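Local coordinates for protein bile salt hydrolase/transferase (Clostridium perfringens, PDB 2BJF) that hydrolyses the amide bond of taurine- and glycine-conjugated bile salts, releasing free bile acids, and can also run as a bile acid transferase, at residues A[226-231]-A[257-262]. Sequence-based numbering, arbitrary orientation.
Sequences ASRFIR and NNVAMV
Helix 225-243 of this Ntn-hydrolase fold meets the turn that follows helix 249-257 beside the active site, through two arginines one helical turn apart, Arg228 and Arg231, set against Asn258, Val259 and Met261. Arg231 grips Asn258 side-on with two nitrogens. Its NE donates to Asn258 OD1 at 2.9 Å, with OD1 almost exactly in the guanidinium plane, while NH2 reaches the backbone O of Asn258 at 3.1 Å along a straighter N-H path (161° against 146°). CG of Asn258 lies anti to its own backbone N. The planes of its amide and of the guanidinium are 76° apart. Between the arginines sits Val259: its CG1 lies 3.6 Å from Arg228 O and 3.7 Å from Arg231 NH2, and its CB packs 3.9 Å from Arg228 CG. Next along the arginine chain, Arg228 CD passes 3.3 Å from Val259 O, and a bend at chi3 then turns NE aside from the extended line of the chain. There the extended Met261 crosses Arg228 at about a right angle and brings CE to 4.0 Å from Arg228 NE. Arg228 NE bonds Phe223 O, NH1 the backbone O of the nucleophile Cys2, and NH2 Asn175 OD1; Asn175 also lines the taurine pocket. Arg231 NH1 is taken by the carbonyls of Asp222 and Pro220, and Gly221 and Phe223 of a second subunit pack on Arg231 and Asn258 respectively. The chemistry thus divides by residue: paired donors on one guanidinium tie the turn to the helix through a buried contact, whereas Val259 and the Met261 methyl pack against Arg228, two of whose nitrogens bond Cys2 and Asn175, consistent with a second-shell part in positioning them.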
# COMPACT_ATOMS: atom_id res chain seq x y z
N ALA A 226 -4.70 12.04 5.47
CA ALA A 226 -3.29 11.64 5.54
C ALA A 226 -2.73 11.24 4.17
O ALA A 226 -1.63 11.66 3.80
CB ALA A 226 -3.10 10.52 6.55
N SER A 227 -3.49 10.45 3.42
CA SER A 227 -3.06 10.02 2.09
C SER A 227 -2.97 11.18 1.11
O SER A 227 -2.02 11.26 0.31
CB SER A 227 -3.99 8.93 1.55
OG SER A 227 -3.88 7.77 2.35
N ARG A 228 -3.94 12.09 1.17
CA ARG A 228 -3.93 13.28 0.32
C ARG A 228 -2.76 14.20 0.64
O ARG A 228 -2.15 14.77 -0.27
CB ARG A 228 -5.27 14.02 0.40
CG ARG A 228 -6.42 13.27 -0.26
CD ARG A 228 -7.70 14.08 -0.31
NE ARG A 228 -8.40 14.14 0.97
CZ ARG A 228 -8.32 15.15 1.83
NH1 ARG A 228 -7.56 16.21 1.57
NH2 ARG A 228 -9.01 15.11 2.97
N PHE A 229 -2.43 14.33 1.93
CA PHE A 229 -1.28 15.13 2.37
C PHE A 229 0.01 14.61 1.73
O PHE A 229 0.79 15.39 1.18
CB PHE A 229 -1.17 15.13 3.90
CG PHE A 229 -0.20 16.14 4.46
CD1 PHE A 229 -0.66 17.32 5.03
CD2 PHE A 229 1.17 15.90 4.43
CE1 PHE A 229 0.23 18.26 5.55
CE2 PHE A 229 2.07 16.83 4.95
CZ PHE A 229 1.60 18.02 5.51
N ILE A 230 0.22 13.30 1.80
CA ILE A 230 1.40 12.68 1.21
C ILE A 230 1.49 12.96 -0.29
O ILE A 230 2.52 13.41 -0.78
CB ILE A 230 1.46 11.15 1.49
CG1 ILE A 230 1.48 10.85 3.00
CG2 ILE A 230 2.66 10.50 0.77
CD1 ILE A 230 2.62 11.50 3.79
N ARG A 231 0.38 12.74 -1.00
CA ARG A 231 0.36 12.92 -2.45
C ARG A 231 0.67 14.36 -2.87
O ARG A 231 1.56 14.58 -3.69
CB ARG A 231 -0.96 12.45 -3.06
CG ARG A 231 -1.15 10.94 -3.01
CD ARG A 231 -1.91 10.40 -4.23
NE ARG A 231 -3.25 10.98 -4.38
CZ ARG A 231 -4.33 10.61 -3.69
NH1 ARG A 231 -4.25 9.67 -2.76
NH2 ARG A 231 -5.49 11.20 -3.93
N ASN A 257 -5.99 18.51 -8.60
CA ASN A 257 -6.84 17.52 -9.27
C ASN A 257 -6.55 16.09 -8.79
O ASN A 257 -7.46 15.26 -8.70
CB ASN A 257 -6.69 17.59 -10.79
CG ASN A 257 -7.42 18.77 -11.43
OD1 ASN A 257 -7.32 18.98 -12.64
ND2 ASN A 257 -8.15 19.54 -10.64
N ASN A 258 -5.29 15.82 -8.49
CA ASN A 258 -4.86 14.49 -8.07
C ASN A 258 -5.46 14.05 -6.74
O ASN A 258 -5.63 12.86 -6.49
CB ASN A 258 -3.33 14.42 -8.01
CG ASN A 258 -2.83 13.04 -7.63
OD1 ASN A 258 -2.51 12.78 -6.47
ND2 ASN A 258 -2.78 12.14 -8.61
N VAL A 259 -5.79 15.03 -5.89
CA VAL A 259 -6.38 14.74 -4.57
C VAL A 259 -7.85 15.15 -4.48
O VAL A 259 -8.43 15.17 -3.39
CB VAL A 259 -5.54 15.37 -3.42
CG1 VAL A 259 -4.21 14.65 -3.27
CG2 VAL A 259 -5.34 16.87 -3.63
N ALA A 260 -8.45 15.46 -5.63
CA ALA A 260 -9.86 15.84 -5.69
C ALA A 260 -10.77 14.63 -5.52
O ALA A 260 -10.49 13.55 -6.06
CB ALA A 260 -10.16 16.56 -7.00
N MET A 261 -11.85 14.81 -4.77
CA MET A 261 -12.84 13.75 -4.57
C MET A 261 -13.81 13.67 -5.75
O MET A 261 -14.20 14.70 -6.32
CB MET A 261 -13.61 13.95 -3.27
CG MET A 261 -12.76 13.79 -2.02
SD MET A 261 -13.68 14.16 -0.52
CE MET A 261 -12.36 14.12 0.68
N VAL A 262 -14.20 12.45 -6.10
CA VAL A 262 -15.02 12.16 -7.27
C VAL A 262 -16.36 11.57 -6.83
O VAL A 262 -16.40 10.70 -5.95
CB VAL A 262 -14.30 11.16 -8.23
CG1 VAL A 262 -15.11 10.92 -9.50
CG2 VAL A 262 -12.90 11.66 -8.58